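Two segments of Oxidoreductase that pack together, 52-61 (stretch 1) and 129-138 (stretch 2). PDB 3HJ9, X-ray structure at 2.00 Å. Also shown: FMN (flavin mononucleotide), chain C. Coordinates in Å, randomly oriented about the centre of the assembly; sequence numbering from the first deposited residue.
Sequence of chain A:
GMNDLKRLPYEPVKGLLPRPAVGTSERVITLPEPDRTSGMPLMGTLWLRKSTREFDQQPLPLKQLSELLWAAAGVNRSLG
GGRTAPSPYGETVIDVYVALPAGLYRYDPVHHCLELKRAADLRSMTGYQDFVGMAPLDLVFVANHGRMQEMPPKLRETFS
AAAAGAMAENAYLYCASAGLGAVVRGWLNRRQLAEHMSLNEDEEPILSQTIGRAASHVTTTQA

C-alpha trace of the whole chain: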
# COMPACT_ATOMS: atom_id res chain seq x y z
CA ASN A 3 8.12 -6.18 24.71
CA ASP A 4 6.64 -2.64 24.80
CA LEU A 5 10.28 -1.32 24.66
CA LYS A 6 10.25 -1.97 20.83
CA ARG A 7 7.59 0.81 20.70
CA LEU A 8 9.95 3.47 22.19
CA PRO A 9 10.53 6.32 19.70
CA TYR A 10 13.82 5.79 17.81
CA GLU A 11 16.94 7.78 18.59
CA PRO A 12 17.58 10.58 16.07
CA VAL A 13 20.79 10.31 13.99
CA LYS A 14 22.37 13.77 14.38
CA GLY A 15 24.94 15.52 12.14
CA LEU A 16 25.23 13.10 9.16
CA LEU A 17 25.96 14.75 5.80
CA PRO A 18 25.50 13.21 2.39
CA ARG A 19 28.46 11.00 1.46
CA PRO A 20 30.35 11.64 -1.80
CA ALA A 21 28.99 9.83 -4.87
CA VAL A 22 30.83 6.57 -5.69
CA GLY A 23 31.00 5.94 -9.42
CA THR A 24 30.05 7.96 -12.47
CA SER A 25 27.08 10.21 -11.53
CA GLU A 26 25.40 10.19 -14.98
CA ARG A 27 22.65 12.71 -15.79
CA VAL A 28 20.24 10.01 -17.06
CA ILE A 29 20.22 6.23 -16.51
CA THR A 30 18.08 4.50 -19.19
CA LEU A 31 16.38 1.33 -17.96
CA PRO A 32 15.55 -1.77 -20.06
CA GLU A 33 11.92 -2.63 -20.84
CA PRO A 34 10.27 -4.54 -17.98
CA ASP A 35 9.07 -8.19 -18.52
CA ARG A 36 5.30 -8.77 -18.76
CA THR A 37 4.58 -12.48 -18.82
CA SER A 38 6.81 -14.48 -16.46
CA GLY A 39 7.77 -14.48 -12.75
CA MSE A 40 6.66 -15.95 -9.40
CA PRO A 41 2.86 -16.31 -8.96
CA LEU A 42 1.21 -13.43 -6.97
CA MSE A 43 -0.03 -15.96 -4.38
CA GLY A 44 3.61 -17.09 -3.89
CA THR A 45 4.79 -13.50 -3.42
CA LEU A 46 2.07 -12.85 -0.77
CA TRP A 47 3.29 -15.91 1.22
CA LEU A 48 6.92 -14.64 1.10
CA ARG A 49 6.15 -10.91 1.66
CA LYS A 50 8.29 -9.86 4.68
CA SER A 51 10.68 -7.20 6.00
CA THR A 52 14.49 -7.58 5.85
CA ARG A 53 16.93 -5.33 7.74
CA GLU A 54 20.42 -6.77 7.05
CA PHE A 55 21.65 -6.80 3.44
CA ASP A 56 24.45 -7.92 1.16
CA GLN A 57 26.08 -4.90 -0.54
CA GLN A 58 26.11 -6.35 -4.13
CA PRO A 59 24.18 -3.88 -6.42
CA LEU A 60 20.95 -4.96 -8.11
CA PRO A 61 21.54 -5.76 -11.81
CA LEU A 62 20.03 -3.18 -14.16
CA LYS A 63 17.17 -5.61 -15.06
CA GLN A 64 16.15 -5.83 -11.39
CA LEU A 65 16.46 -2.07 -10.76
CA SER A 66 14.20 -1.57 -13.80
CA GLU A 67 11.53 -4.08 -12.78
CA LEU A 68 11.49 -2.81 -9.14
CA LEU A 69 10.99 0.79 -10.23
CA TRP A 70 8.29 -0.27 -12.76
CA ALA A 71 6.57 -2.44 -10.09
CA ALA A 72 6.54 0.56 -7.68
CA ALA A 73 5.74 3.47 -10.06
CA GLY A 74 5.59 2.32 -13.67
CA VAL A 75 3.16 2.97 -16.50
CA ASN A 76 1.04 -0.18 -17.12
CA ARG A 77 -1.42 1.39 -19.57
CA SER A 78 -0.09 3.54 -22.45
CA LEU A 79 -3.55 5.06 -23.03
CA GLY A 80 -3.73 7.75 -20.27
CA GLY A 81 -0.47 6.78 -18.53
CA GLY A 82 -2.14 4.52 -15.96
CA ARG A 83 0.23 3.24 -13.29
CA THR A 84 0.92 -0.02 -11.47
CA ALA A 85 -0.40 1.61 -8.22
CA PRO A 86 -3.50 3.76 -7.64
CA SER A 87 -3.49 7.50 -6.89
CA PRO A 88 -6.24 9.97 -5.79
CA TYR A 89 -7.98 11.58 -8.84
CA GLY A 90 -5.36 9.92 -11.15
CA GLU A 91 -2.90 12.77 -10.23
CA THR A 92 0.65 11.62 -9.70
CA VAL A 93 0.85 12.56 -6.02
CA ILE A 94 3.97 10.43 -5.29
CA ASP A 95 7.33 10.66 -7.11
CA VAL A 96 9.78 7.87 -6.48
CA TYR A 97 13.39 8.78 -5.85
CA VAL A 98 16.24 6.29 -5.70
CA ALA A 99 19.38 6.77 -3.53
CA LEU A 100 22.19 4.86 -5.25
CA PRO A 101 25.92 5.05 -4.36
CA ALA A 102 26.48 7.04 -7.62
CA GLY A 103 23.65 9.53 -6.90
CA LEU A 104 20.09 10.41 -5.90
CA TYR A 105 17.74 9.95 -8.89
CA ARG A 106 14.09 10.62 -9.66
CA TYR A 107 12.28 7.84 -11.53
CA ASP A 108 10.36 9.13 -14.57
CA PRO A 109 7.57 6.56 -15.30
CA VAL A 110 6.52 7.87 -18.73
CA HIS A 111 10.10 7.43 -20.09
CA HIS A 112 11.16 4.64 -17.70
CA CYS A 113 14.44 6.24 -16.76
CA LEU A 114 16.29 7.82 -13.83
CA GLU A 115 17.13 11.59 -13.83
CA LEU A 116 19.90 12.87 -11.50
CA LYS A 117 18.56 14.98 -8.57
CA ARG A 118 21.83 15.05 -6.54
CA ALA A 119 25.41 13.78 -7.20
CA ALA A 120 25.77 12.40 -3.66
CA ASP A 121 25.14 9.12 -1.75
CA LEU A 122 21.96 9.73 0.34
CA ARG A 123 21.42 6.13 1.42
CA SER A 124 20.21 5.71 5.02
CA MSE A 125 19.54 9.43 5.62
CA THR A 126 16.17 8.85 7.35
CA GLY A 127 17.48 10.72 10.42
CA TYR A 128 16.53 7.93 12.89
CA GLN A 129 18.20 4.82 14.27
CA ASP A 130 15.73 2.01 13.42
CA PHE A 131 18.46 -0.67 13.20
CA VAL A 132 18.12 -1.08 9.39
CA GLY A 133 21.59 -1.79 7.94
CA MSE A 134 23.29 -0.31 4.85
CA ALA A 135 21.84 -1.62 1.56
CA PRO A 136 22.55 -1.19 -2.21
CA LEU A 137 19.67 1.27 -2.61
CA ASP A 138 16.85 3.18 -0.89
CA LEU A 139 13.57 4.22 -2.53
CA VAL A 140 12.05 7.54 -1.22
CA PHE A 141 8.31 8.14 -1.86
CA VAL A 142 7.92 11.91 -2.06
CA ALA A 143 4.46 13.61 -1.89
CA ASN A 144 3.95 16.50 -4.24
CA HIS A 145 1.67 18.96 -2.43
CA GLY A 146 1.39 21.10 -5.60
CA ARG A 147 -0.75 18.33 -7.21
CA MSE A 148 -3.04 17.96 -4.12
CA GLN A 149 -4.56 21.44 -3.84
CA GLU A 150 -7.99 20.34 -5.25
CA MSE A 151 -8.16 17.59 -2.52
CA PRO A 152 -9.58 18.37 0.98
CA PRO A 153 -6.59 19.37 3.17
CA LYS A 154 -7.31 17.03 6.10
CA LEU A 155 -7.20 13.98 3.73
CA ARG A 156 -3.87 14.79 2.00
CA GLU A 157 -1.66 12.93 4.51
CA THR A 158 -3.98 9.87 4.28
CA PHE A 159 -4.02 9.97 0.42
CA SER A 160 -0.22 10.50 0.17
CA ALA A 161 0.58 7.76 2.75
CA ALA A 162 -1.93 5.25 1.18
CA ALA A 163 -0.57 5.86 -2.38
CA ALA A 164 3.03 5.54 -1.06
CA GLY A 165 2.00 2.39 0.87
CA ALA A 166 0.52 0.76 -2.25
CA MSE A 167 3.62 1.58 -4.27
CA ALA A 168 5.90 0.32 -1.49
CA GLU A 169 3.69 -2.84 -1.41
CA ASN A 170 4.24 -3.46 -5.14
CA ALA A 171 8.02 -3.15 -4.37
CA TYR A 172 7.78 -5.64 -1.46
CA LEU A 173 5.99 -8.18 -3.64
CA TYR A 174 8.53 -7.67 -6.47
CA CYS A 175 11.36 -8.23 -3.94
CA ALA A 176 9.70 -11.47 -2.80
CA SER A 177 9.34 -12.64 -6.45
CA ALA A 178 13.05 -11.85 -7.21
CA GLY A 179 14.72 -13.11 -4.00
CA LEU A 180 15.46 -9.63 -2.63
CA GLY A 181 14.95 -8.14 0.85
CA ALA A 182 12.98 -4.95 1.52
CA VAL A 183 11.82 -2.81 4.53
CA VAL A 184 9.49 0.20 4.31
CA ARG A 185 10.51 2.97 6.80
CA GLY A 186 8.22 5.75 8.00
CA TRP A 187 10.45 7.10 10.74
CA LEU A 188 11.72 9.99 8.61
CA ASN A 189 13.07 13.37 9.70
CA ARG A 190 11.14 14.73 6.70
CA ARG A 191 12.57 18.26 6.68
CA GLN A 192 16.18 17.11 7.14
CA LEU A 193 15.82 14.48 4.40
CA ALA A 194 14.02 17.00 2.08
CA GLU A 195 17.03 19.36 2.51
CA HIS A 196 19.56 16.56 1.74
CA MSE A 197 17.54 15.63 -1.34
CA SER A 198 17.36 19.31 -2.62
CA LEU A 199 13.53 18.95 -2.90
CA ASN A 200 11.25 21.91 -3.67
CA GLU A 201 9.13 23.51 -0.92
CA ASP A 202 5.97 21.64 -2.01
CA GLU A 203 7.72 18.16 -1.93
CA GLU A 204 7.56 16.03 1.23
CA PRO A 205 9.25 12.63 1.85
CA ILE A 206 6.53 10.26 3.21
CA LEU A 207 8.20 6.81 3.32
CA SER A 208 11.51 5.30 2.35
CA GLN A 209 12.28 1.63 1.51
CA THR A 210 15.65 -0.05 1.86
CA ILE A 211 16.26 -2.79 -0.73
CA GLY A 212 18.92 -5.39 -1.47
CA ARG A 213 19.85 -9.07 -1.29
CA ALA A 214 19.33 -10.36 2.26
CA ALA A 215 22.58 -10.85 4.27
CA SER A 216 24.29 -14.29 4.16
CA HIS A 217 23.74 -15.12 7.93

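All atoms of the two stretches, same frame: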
# COMPACT_ATOMS: atom_id res chain seq x y z
N THR A 52 13.08 -7.20 5.69
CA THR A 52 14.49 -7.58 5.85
C THR A 52 15.24 -6.33 6.25
O THR A 52 14.97 -5.26 5.69
CB THR A 52 15.05 -8.10 4.52
OG1 THR A 52 14.19 -9.14 4.05
CG2 THR A 52 16.52 -8.66 4.69
N ARG A 53 16.18 -6.47 7.20
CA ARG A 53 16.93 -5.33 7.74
C ARG A 53 18.45 -5.41 7.63
O ARG A 53 19.10 -4.41 7.88
CB ARG A 53 16.50 -5.05 9.19
CG ARG A 53 15.11 -4.46 9.30
CD ARG A 53 14.75 -3.96 10.72
NE ARG A 53 13.33 -3.55 10.73
CZ ARG A 53 12.28 -4.38 10.79
NH1 ARG A 53 12.44 -5.70 10.82
NH2 ARG A 53 11.03 -3.90 10.77
N GLU A 54 19.00 -6.58 7.29
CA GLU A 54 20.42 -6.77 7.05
C GLU A 54 20.59 -7.25 5.59
O GLU A 54 19.96 -8.22 5.17
CB GLU A 54 21.02 -7.75 8.04
CG GLU A 54 21.18 -7.18 9.47
N PHE A 55 21.45 -6.57 4.86
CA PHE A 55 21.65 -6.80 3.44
C PHE A 55 23.08 -7.06 3.01
O PHE A 55 24.02 -6.65 3.68
CB PHE A 55 21.20 -5.55 2.70
CG PHE A 55 19.82 -5.17 3.00
CD1 PHE A 55 18.77 -5.68 2.25
CD2 PHE A 55 19.54 -4.32 4.09
CE1 PHE A 55 17.46 -5.32 2.56
CE2 PHE A 55 18.25 -3.96 4.39
CZ PHE A 55 17.20 -4.47 3.63
N ASP A 56 23.20 -7.76 1.89
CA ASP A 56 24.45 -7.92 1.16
C ASP A 56 24.58 -6.60 0.37
O ASP A 56 23.56 -5.99 -0.03
CB ASP A 56 24.34 -9.10 0.18
CG ASP A 56 25.64 -9.35 -0.59
OD1 ASP A 56 26.68 -9.70 0.04
OD2 ASP A 56 25.61 -9.22 -1.84
N GLN A 57 25.82 -6.16 0.16
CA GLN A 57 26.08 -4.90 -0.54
C GLN A 57 26.14 -4.99 -2.07
O GLN A 57 26.21 -3.96 -2.71
CB GLN A 57 27.34 -4.22 0.02
CG GLN A 57 27.27 -3.97 1.56
CD GLN A 57 25.95 -3.29 2.00
OE1 GLN A 57 25.60 -2.21 1.53
NE2 GLN A 57 25.19 -3.97 2.87
N GLN A 58 26.04 -6.18 -2.65
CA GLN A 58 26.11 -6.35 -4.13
C GLN A 58 24.97 -5.52 -4.77
O GLN A 58 23.84 -5.59 -4.29
CB GLN A 58 26.02 -7.85 -4.52
CG GLN A 58 26.26 -8.20 -6.00
N PRO A 59 25.27 -4.67 -5.79
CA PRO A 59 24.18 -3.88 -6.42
C PRO A 59 23.16 -4.74 -7.14
O PRO A 59 23.46 -5.86 -7.48
CB PRO A 59 24.94 -3.00 -7.43
CG PRO A 59 26.16 -3.72 -7.71
CD PRO A 59 26.57 -4.36 -6.41
N LEU A 60 21.94 -4.24 -7.31
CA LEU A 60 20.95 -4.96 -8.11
C LEU A 60 21.41 -4.85 -9.58
O LEU A 60 21.91 -3.78 -9.98
CB LEU A 60 19.54 -4.37 -7.98
CG LEU A 60 18.69 -4.66 -6.73
CD1 LEU A 60 19.40 -4.31 -5.47
CD2 LEU A 60 17.38 -3.94 -6.82
N PRO A 61 21.26 -5.93 -10.38
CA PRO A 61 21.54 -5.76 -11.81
C PRO A 61 20.52 -4.79 -12.40
O PRO A 61 19.42 -4.60 -11.83
CB PRO A 61 21.38 -7.17 -12.39
CG PRO A 61 20.79 -8.02 -11.32
CD PRO A 61 20.92 -7.31 -10.02
N GLN A 129 17.58 6.12 14.08
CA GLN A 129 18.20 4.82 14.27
C GLN A 129 17.14 3.73 14.51
O GLN A 129 16.75 3.47 15.66
CB GLN A 129 19.24 4.86 15.40
CG GLN A 129 20.00 3.57 15.67
CD GLN A 129 20.66 3.00 14.43
OE1 GLN A 129 20.03 2.35 13.58
NE2 GLN A 129 21.97 3.21 14.34
N ASP A 130 16.70 3.12 13.42
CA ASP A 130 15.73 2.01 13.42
C ASP A 130 16.38 0.64 13.15
O ASP A 130 15.69 -0.31 12.80
CB ASP A 130 14.56 2.31 12.46
CG ASP A 130 14.99 2.42 11.01
OD1 ASP A 130 16.19 2.28 10.73
OD2 ASP A 130 14.12 2.68 10.13
N PHE A 131 17.70 0.55 13.34
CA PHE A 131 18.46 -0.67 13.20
C PHE A 131 18.33 -1.37 11.83
O PHE A 131 18.36 -2.60 11.74
CB PHE A 131 18.12 -1.60 14.36
CG PHE A 131 18.13 -0.90 15.71
CD1 PHE A 131 19.33 -0.60 16.35
CD2 PHE A 131 16.93 -0.47 16.31
CE1 PHE A 131 19.34 0.08 17.58
CE2 PHE A 131 16.92 0.20 17.53
CZ PHE A 131 18.14 0.46 18.19
N VAL A 132 18.15 -0.58 10.78
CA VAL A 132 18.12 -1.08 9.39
C VAL A 132 19.55 -0.86 8.88
O VAL A 132 20.03 0.25 8.93
CB VAL A 132 17.13 -0.32 8.53
CG1 VAL A 132 17.28 -0.74 7.04
CG2 VAL A 132 15.72 -0.54 9.05
N GLY A 133 20.21 -1.91 8.40
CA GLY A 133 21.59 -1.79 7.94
C GLY A 133 21.73 -1.11 6.58
O GLY A 133 20.74 -0.81 5.91
N MSE A 134 22.98 -0.89 6.18
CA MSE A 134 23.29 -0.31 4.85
C MSE A 134 22.86 -1.33 3.77
O MSE A 134 23.00 -2.54 3.95
CB MSE A 134 24.79 0.00 4.74
CG MSE A 134 25.26 0.63 3.41
SE MSE A 134 24.37 2.29 2.81
CE MSE A 134 25.00 3.53 4.21
N ALA A 135 22.31 -0.82 2.68
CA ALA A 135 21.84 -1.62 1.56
C ALA A 135 22.24 -0.96 0.21
O ALA A 135 22.57 0.21 0.19
CB ALA A 135 20.34 -1.80 1.63
N PRO A 136 22.19 -1.73 -0.90
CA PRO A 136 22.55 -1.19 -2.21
C PRO A 136 21.76 0.02 -2.67
O PRO A 136 22.29 0.83 -3.41
CB PRO A 136 22.32 -2.37 -3.16
CG PRO A 136 22.32 -3.55 -2.32
CD PRO A 136 21.95 -3.17 -0.95
N LEU A 137 20.50 0.12 -2.25
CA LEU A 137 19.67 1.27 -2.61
C LEU A 137 18.54 1.55 -1.61
O LEU A 137 18.19 0.68 -0.82
CB LEU A 137 19.10 1.10 -4.03
CG LEU A 137 17.94 0.14 -4.32
CD1 LEU A 137 16.59 0.75 -3.99
CD2 LEU A 137 17.97 -0.25 -5.80
N ASP A 138 18.05 2.79 -1.63
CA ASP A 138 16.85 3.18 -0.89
C ASP A 138 15.88 3.80 -1.90
O ASP A 138 16.29 4.60 -2.72
CB ASP A 138 17.10 4.31 0.14
CG ASP A 138 17.80 3.88 1.39
OD1 ASP A 138 17.85 2.67 1.72
OD2 ASP A 138 18.28 4.81 2.10
N1 FMN C . 10.49 -0.75 10.00
C2 FMN C . 11.65 -0.12 10.42
O2 FMN C . 12.65 -0.78 10.72
N3 FMN C . 11.68 1.27 10.50
C4 FMN C . 10.55 2.02 10.19
O4 FMN C . 10.63 3.26 10.28
C4A FMN C . 9.38 1.38 9.76
N5 FMN C . 8.25 2.11 9.44
C5A FMN C . 7.12 1.48 8.94
C6 FMN C . 6.03 2.27 8.60
C7 FMN C . 4.86 1.67 8.11
C7M FMN C . 3.68 2.53 7.74
C8 FMN C . 4.77 0.28 7.99
C8M FMN C . 3.50 -0.36 7.49
C9 FMN C . 5.86 -0.53 8.35
C9A FMN C . 7.05 0.06 8.84
N10 FMN C . 8.19 -0.67 9.19
C10 FMN C . 9.35 -0.02 9.67
C1' FMN C . 8.26 -2.16 9.03
C2' FMN C . 7.63 -2.93 10.16
O2' FMN C . 8.42 -2.85 11.33
C3' FMN C . 7.45 -4.37 9.70
O3' FMN C . 6.46 -4.37 8.70
C4' FMN C . 7.05 -5.24 10.91
O4' FMN C . 8.25 -5.50 11.63
C5' FMN C . 6.37 -6.54 10.52
O5' FMN C . 7.32 -7.31 9.78
P FMN C . 6.96 -7.83 8.32
O1P FMN C . 5.58 -8.43 8.23
O2P FMN C . 7.04 -6.66 7.36
O3P FMN C . 8.00 -8.90 7.96
O HOH W 1 22.74 -4.29 6.03

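Pro136, Arg53 and Gln57 have the largest areas covered by the opposing stretch, and each makes its contact differently. Pro136 does so by shape. Its CA-to-CB bond points toward stretch 1, and its ring lies against a run of backbone there: Pro136 CD is 3.4 Å from Asp56 O, and Pro136 CG is 3.2 Å from Gln58 O. These approaches bring carbon to carbonyl oxygen, and a proline nitrogen has no hydrogen to donate, so the fit is one of packing. Leu60 extends the apolar surface, with CD1 4.2 Å from Pro136 CB and CD2 3.9 Å from Leu137 CD2.

Arg53 works through both backbone and side chain. Its carbonyl accepts a hydrogen bond from stretch 2, Gly133 N to Arg53 O at 2.8 Å, and the 166° angle at the hydrogen makes it nearly linear. Its side chain passes Val132, with Arg53 CD 3.9 Å from Val132 CG2, and reaches the flavin: Arg53 NE donates to FMN O2 at 2.9 Å and 175°, and Arg53 NH2 to FMN N1 at 3.3 Å and 164°. Asp130 OD2 accepts from FMN N3 at 2.8 Å, so both stretches bind the same pyrimidine portion of the cofactor.

Gln57 starts sideways, but its folded side chain (chi1 and chi2 both m) brings the amide across. Gln57 NE2 donates to Met134 O at 2.8 Å and 162°; the same nitrogen makes only a weak hydrogen bond to Phe55 O, 3.0 Å at 122°. Met134 O also accepts from water 1 at 2.7 Å, and that water accepts from Phe55 N at 2.9 Å, bridging the two backbones. Nearby, Ala135 CB sits over one face of the Phe55 ring, 3.9 Å from its centroid and 25° off the normal, a CH-pi contact, while Val132 CG1 approaches the ring edge, 4.3 Å from Phe55 CE2.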